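Long-range contacts in LYND (Lyngbya aestuarii, PDB 4V1T), which probably uses ATP to cyclise residues of precursor peptides into azolines, as a YcaO-family cyclodehydratase that binds ADP, magnesium and zinc: residues T117-I122 against V156-Y161; S498-T503 against L713-I718. One frame throughout, in Å; residues are numbered along the deposited sequence.

How the interactions relate
Interactions 1 and 2 lie on opposite sides of the chain's centre, their own centres about 51 Å apart, and they hold different elements. Interaction 1 joins the ends of two parallel strands, 114-118 and 154-157, in the mixed sheet of the N-terminal half, and most of its touching residues are buried. Interaction 2, only partly buried, belongs to the antiparallel sheet of the YcaO region and sets the hairpin turn 498-503 against the lead-in and start of strand 716-719. Two backbone bonds and aliphatic packing carry the first contact; in the second, one backbone bond is joined by a serine-glutamate bond in a contact that is less enclosed.

Interaction 1 (T117-I122 against V156-Y161); sequences TPVGNI and VLTDDY
Leu-157, Asp-159 and Ile-122 give up the most surface where strands 114-118 and 154-157 run out side by side. The parallel pairing ends in two backbone bonds: Leu-157 N donates to Thr-117 O at 3.1 Å, from above the carbonyl plane, and Val-119 N meets Leu-157 O at 3.0 Å, almost along the C=O axis. Beyond them the type II' turn from Val-119 to Ile-122 folds Ile-122 back over this last rung. Its CG1, anti to the carbonyl carbon (chi1 -60°), rests 3.4 Å from Leu-157 O, and CD1 reaches on to the Thr-158 peptide. The Ile-122 and Leu-157 side chains cross at about a right angle, with Ile-122 CG2 4.0 Å from Leu-157 CB. The remainder of Leu-157 packs on Val-127 and Leu-130 of helix 124-135. Val-119 lies alongside Thr-158, the two pointing the same way, with Val-119 CG1 pressed to 3.3 Å from Thr-158 CB, tighter than usual for carbons. The exposed Asn-121 crosses the buried Asp-159 at about a right angle, amide and carboxylate planes 68° apart. There Asn-121 OD1 and Asp-159 OD2, two acceptors, lie 3.1 Å apart. Cohesion therefore comes from the two backbone bonds and the aliphatic cover of Ile-122 and Val-119, while Asn-121 and Asp-159 meet in contact, not in a hydrogen bond, and Gln-163 NE2 holds Asp-159 OD1.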
loop_
_atom_site.group_PDB
_atom_site.type_symbol
_atom_site.label_atom_id
_atom_site.label_comp_id
_atom_site.label_asym_id
_atom_site.label_seq_id
_atom_site.Cartn_x
_atom_site.Cartn_y
_atom_site.Cartn_z
ATOM N N THR B 117 -14.190 -31.675 12.867
ATOM C CA THR B 117 -14.468 -31.615 14.302
ATOM C C THR B 117 -15.148 -30.289 14.656
ATOM O O THR B 117 -14.535 -29.237 14.551
ATOM C CB THR B 117 -13.178 -31.755 15.142
ATOM O OG1 THR B 117 -12.381 -32.845 14.647
ATOM C CG2 THR B 117 -13.515 -31.993 16.614
ATOM N N PRO B 118 -16.421 -30.332 15.068
ATOM C CA PRO B 118 -17.042 -29.085 15.517
ATOM C C PRO B 118 -16.632 -28.690 16.931
ATOM O O PRO B 118 -16.239 -29.528 17.733
ATOM C CB PRO B 118 -18.533 -29.410 15.479
ATOM C CG PRO B 118 -18.579 -30.874 15.801
ATOM C CD PRO B 118 -17.368 -31.462 15.112
ATOM N N VAL B 119 -16.737 -27.402 17.216
ATOM C CA VAL B 119 -16.443 -26.856 18.528
ATOM C C VAL B 119 -17.379 -25.661 18.726
ATOM O O VAL B 119 -17.765 -24.993 17.757
ATOM C CB VAL B 119 -14.947 -26.453 18.663
ATOM C CG1 VAL B 119 -14.584 -25.372 17.678
ATOM C CG2 VAL B 119 -14.621 -25.991 20.073
ATOM N N GLY B 120 -17.751 -25.392 19.968
ATOM C CA GLY B 120 -18.742 -24.364 20.237
ATOM C C GLY B 120 -20.093 -24.824 19.723
ATOM O O GLY B 120 -20.429 -25.994 19.840
ATOM N N ASN B 121 -20.850 -23.915 19.117
ATOM C CA ASN B 121 -22.237 -24.193 18.746
ATOM C C ASN B 121 -22.437 -24.500 17.264
ATOM O O ASN B 121 -23.521 -24.303 16.730
ATOM C CB ASN B 121 -23.139 -23.025 19.180
ATOM C CG ASN B 121 -22.681 -21.693 18.620
ATOM O OD1 ASN B 121 -22.167 -21.614 17.506
ATOM N ND2 ASN B 121 -22.859 -20.635 19.397
ATOM N N ILE B 122 -21.397 -24.989 16.597
ATOM C CA ILE B 122 -21.515 -25.356 15.189
ATOM C C ILE B 122 -22.436 -26.565 15.042
ATOM O O ILE B 122 -22.234 -27.595 15.674
ATOM C CB ILE B 122 -20.135 -25.661 14.544
ATOM C CG1 ILE B 122 -19.211 -24.442 14.631
ATOM C CG2 ILE B 122 -20.286 -26.075 13.080
ATOM C CD1 ILE B 122 -19.725 -23.193 13.933
ATOM N N VAL B 156 -11.238 -28.093 11.954
ATOM C CA VAL B 156 -12.014 -27.698 13.120
ATOM C C VAL B 156 -12.904 -26.502 12.792
ATOM O O VAL B 156 -12.407 -25.431 12.454
ATOM C CB VAL B 156 -11.098 -27.349 14.310
ATOM C CG1 VAL B 156 -11.929 -26.989 15.541
ATOM C CG2 VAL B 156 -10.179 -28.511 14.626
ATOM N N LEU B 157 -14.219 -26.695 12.894
ATOM C CA LEU B 157 -15.177 -25.624 12.642
ATOM C C LEU B 157 -15.584 -25.005 13.974
ATOM O O LEU B 157 -16.070 -25.711 14.856
ATOM C CB LEU B 157 -16.418 -26.138 11.916
ATOM C CG LEU B 157 -16.257 -27.250 10.887
ATOM C CD1 LEU B 157 -17.578 -27.470 10.174
ATOM C CD2 LEU B 157 -15.179 -26.936 9.874
ATOM N N THR B 158 -15.381 -23.697 14.114
ATOM C CA THR B 158 -15.682 -23.002 15.355
ATOM C C THR B 158 -16.578 -21.814 15.076
ATOM O O THR B 158 -16.704 -21.390 13.925
ATOM C CB THR B 158 -14.404 -22.516 16.070
ATOM O OG1 THR B 158 -14.739 -22.033 17.381
ATOM C CG2 THR B 158 -13.705 -21.411 15.268
ATOM N N ASP B 159 -17.210 -21.301 16.133
ATOM C CA ASP B 159 -17.967 -20.050 16.059
ATOM C C ASP B 159 -17.118 -18.896 16.584
ATOM O O ASP B 159 -17.451 -17.730 16.385
ATOM C CB ASP B 159 -19.282 -20.154 16.848
ATOM C CG ASP B 159 -19.072 -20.558 18.303
ATOM O OD1 ASP B 159 -18.047 -21.189 18.619
ATOM O OD2 ASP B 159 -19.940 -20.245 19.139
ATOM N N ASP B 160 -16.017 -19.231 17.253
ATOM C CA ASP B 160 -15.088 -18.223 17.748
ATOM C C ASP B 160 -13.702 -18.829 17.867
ATOM O O ASP B 160 -13.566 -19.992 18.258
ATOM C CB ASP B 160 -15.558 -17.667 19.099
ATOM C CG ASP B 160 -14.883 -16.360 19.455
ATOM O OD1 ASP B 160 -15.398 -15.293 19.059
ATOM O OD2 ASP B 160 -13.836 -16.400 20.132
ATOM N N TYR B 161 -12.678 -18.041 17.546
ATOM C CA TYR B 161 -11.301 -18.532 17.566
ATOM C C TYR B 161 -10.678 -18.577 18.966
ATOM O O TYR B 161 -9.553 -19.034 19.121
ATOM C CB TYR B 161 -10.431 -17.695 16.639
ATOM C CG TYR B 161 -10.415 -18.205 15.206
ATOM C CD1 TYR B 161 -11.578 -18.631 14.582
ATOM C CD2 TYR B 161 -9.234 -18.256 14.482
ATOM C CE1 TYR B 161 -11.561 -19.095 13.270
ATOM C CE2 TYR B 161 -9.205 -18.722 13.180
ATOM C CZ TYR B 161 -10.368 -19.137 12.579
ATOM O OH TYR B 161 -10.336 -19.589 11.281
#

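Interaction 2 (S498-T503 against L713-I718); sequences SLTEQT and LETLVI
With OG anti to its backbone N (chi1 179°), Ser-498 meets Glu-714, whose own CG is anti to N and whose chain runs on extended (chi2 175°). Ser-498 OG donates to Glu-714 OE2 at 2.6 Å, and OE2 receives it on its anti lone pair, away from the other oxygen. The same hydroxyl oxygen accepts from Thr-500 OG1 at 3.1 Å and, weakly, from Glu-501 N, so it ties the turn to the residues leading into strand 716-719. Thr-500 turns CG2 over this lead-in, 3.4 Å from Thr-715 N. Glu-501 OE2 comes within 3.6 Å of Glu-714 OE2, which may raise the proton affinity of one or both carboxylates; Lys-505 forms long, weak ion pairs with both. Leu-499 N points nearly down the C=O axis of Thr-715, 3.0 Å from its O. Further along the strand, Leu-499 CD1 packs obliquely and tightly on Val-717 CG2 at 3.5 Å. Leu-716 CD2 presses on Ser-498 CB at the non-hydrogen-bonded antiparallel pair. Gln-502 and Thr-503, both facing Ser-498, make a G1 beta bulge, closing a beta hairpin of strands 491-498 and 503-508 in the antiparallel YcaO sheet, where 716-719 also pairs with 491-498.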
loop_
_atom_site.group_PDB
_atom_site.type_symbol
_atom_site.label_atom_id
_atom_site.label_comp_id
_atom_site.label_asym_id
_atom_site.label_seq_id
_atom_site.Cartn_x
_atom_site.Cartn_y
_atom_site.Cartn_z
ATOM N N SER B 498 23.431 -1.430 33.284
ATOM C CA SER B 498 24.034 -0.116 33.477
ATOM C C SER B 498 25.123 0.074 32.447
ATOM O O SER B 498 26.097 -0.671 32.435
ATOM C CB SER B 498 24.619 0.026 34.882
ATOM O OG SER B 498 25.219 1.299 35.053
ATOM N N LEU B 499 24.955 1.069 31.583
ATOM C CA LEU B 499 25.932 1.352 30.538
ATOM C C LEU B 499 27.134 2.111 31.097
ATOM O O LEU B 499 28.216 2.100 30.508
ATOM C CB LEU B 499 25.278 2.141 29.397
ATOM C CG LEU B 499 24.379 1.312 28.473
ATOM C CD1 LEU B 499 23.458 2.196 27.657
ATOM C CD2 LEU B 499 25.218 0.440 27.549
ATOM N N THR B 500 26.944 2.756 32.243
ATOM C CA THR B 500 28.009 3.534 32.856
ATOM C C THR B 500 28.985 2.614 33.569
ATOM O O THR B 500 30.184 2.763 33.419
ATOM C CB THR B 500 27.466 4.555 33.868
ATOM O OG1 THR B 500 27.024 3.870 35.042
ATOM C CG2 THR B 500 26.306 5.340 33.278
ATOM N N GLU B 501 28.458 1.673 34.347
ATOM C CA GLU B 501 29.280 0.752 35.133
ATOM C C GLU B 501 29.453 -0.596 34.423
ATOM O O GLU B 501 30.218 -1.447 34.869
ATOM C CB GLU B 501 28.674 0.551 36.528
ATOM C CG GLU B 501 28.487 1.848 37.314
ATOM C CD GLU B 501 28.073 1.626 38.762
ATOM O OE1 GLU B 501 28.190 0.487 39.262
ATOM O OE2 GLU B 501 27.628 2.597 39.408
ATOM N N GLN B 502 28.749 -0.772 33.310
ATOM C CA GLN B 502 28.818 -2.000 32.518
ATOM C C GLN B 502 28.571 -3.239 33.388
ATOM O O GLN B 502 29.385 -4.158 33.450
ATOM C CB GLN B 502 30.160 -2.082 31.783
ATOM C CG GLN B 502 30.040 -2.577 30.345
ATOM C CD GLN B 502 29.408 -1.548 29.411
ATOM O OE1 GLN B 502 29.605 -0.342 29.571
ATOM N NE2 GLN B 502 28.643 -2.023 28.430
ATOM N N THR B 503 27.426 -3.243 34.065
ATOM C CA THR B 503 27.015 -4.362 34.898
ATOM C C THR B 503 25.504 -4.330 35.106
ATOM O O THR B 503 24.835 -3.411 34.652
ATOM C CB THR B 503 27.712 -4.330 36.269
ATOM O OG1 THR B 503 27.404 -5.532 36.982
ATOM C CG2 THR B 503 27.269 -3.123 37.085
ATOM N N LEU B 713 25.057 11.122 36.880
ATOM C CA LEU B 713 23.859 10.348 36.555
ATOM C C LEU B 713 24.198 9.013 35.891
ATOM O O LEU B 713 25.016 8.949 34.970
ATOM C CB LEU B 713 22.949 11.159 35.631
ATOM C CG LEU B 713 22.430 12.485 36.200
ATOM C CD1 LEU B 713 21.697 13.286 35.133
ATOM C CD2 LEU B 713 21.519 12.245 37.388
ATOM N N GLU B 714 23.556 7.951 36.369
ATOM C CA GLU B 714 23.722 6.611 35.806
ATOM C C GLU B 714 22.626 6.326 34.774
ATOM O O GLU B 714 21.479 6.707 34.965
ATOM C CB GLU B 714 23.690 5.568 36.925
ATOM C CG GLU B 714 23.886 4.134 36.464
ATOM C CD GLU B 714 23.960 3.165 37.628
ATOM O OE1 GLU B 714 23.349 3.449 38.681
ATOM O OE2 GLU B 714 24.626 2.119 37.487
ATOM N N THR B 715 22.979 5.648 33.687
ATOM C CA THR B 715 22.013 5.325 32.634
ATOM C C THR B 715 21.813 3.814 32.500
ATOM O O THR B 715 22.751 3.084 32.182
ATOM C CB THR B 715 22.447 5.896 31.267
ATOM O OG1 THR B 715 23.277 4.954 30.592
ATOM C CG2 THR B 715 23.178 7.206 31.436
ATOM N N LEU B 716 20.594 3.353 32.764
ATOM C CA LEU B 716 20.264 1.936 32.693
ATOM C C LEU B 716 19.456 1.626 31.441
ATOM O O LEU B 716 18.869 2.521 30.840
ATOM C CB LEU B 716 19.457 1.510 33.926
ATOM C CG LEU B 716 20.152 1.583 35.286
ATOM C CD1 LEU B 716 19.166 1.269 36.404
ATOM C CD2 LEU B 716 21.358 0.656 35.353
ATOM N N VAL B 717 19.425 0.349 31.064
ATOM C CA VAL B 717 18.622 -0.104 29.937
ATOM C C VAL B 717 17.945 -1.432 30.241
ATOM O O VAL B 717 18.591 -2.361 30.740
ATOM C CB VAL B 717 19.475 -0.297 28.671
ATOM C CG1 VAL B 717 18.577 -0.576 27.480
ATOM C CG2 VAL B 717 20.337 0.927 28.410
ATOM N N ILE B 718 16.654 -1.523 29.924
ATOM C CA ILE B 718 15.958 -2.801 29.919
ATOM C C ILE B 718 15.467 -3.113 28.505
ATOM O O ILE B 718 14.664 -2.385 27.925
ATOM C CB ILE B 718 14.796 -2.845 30.945
ATOM C CG1 ILE B 718 14.005 -4.154 30.821
ATOM C CG2 ILE B 718 13.888 -1.639 30.819
ATOM C CD1 ILE B 718 14.825 -5.406 31.116
#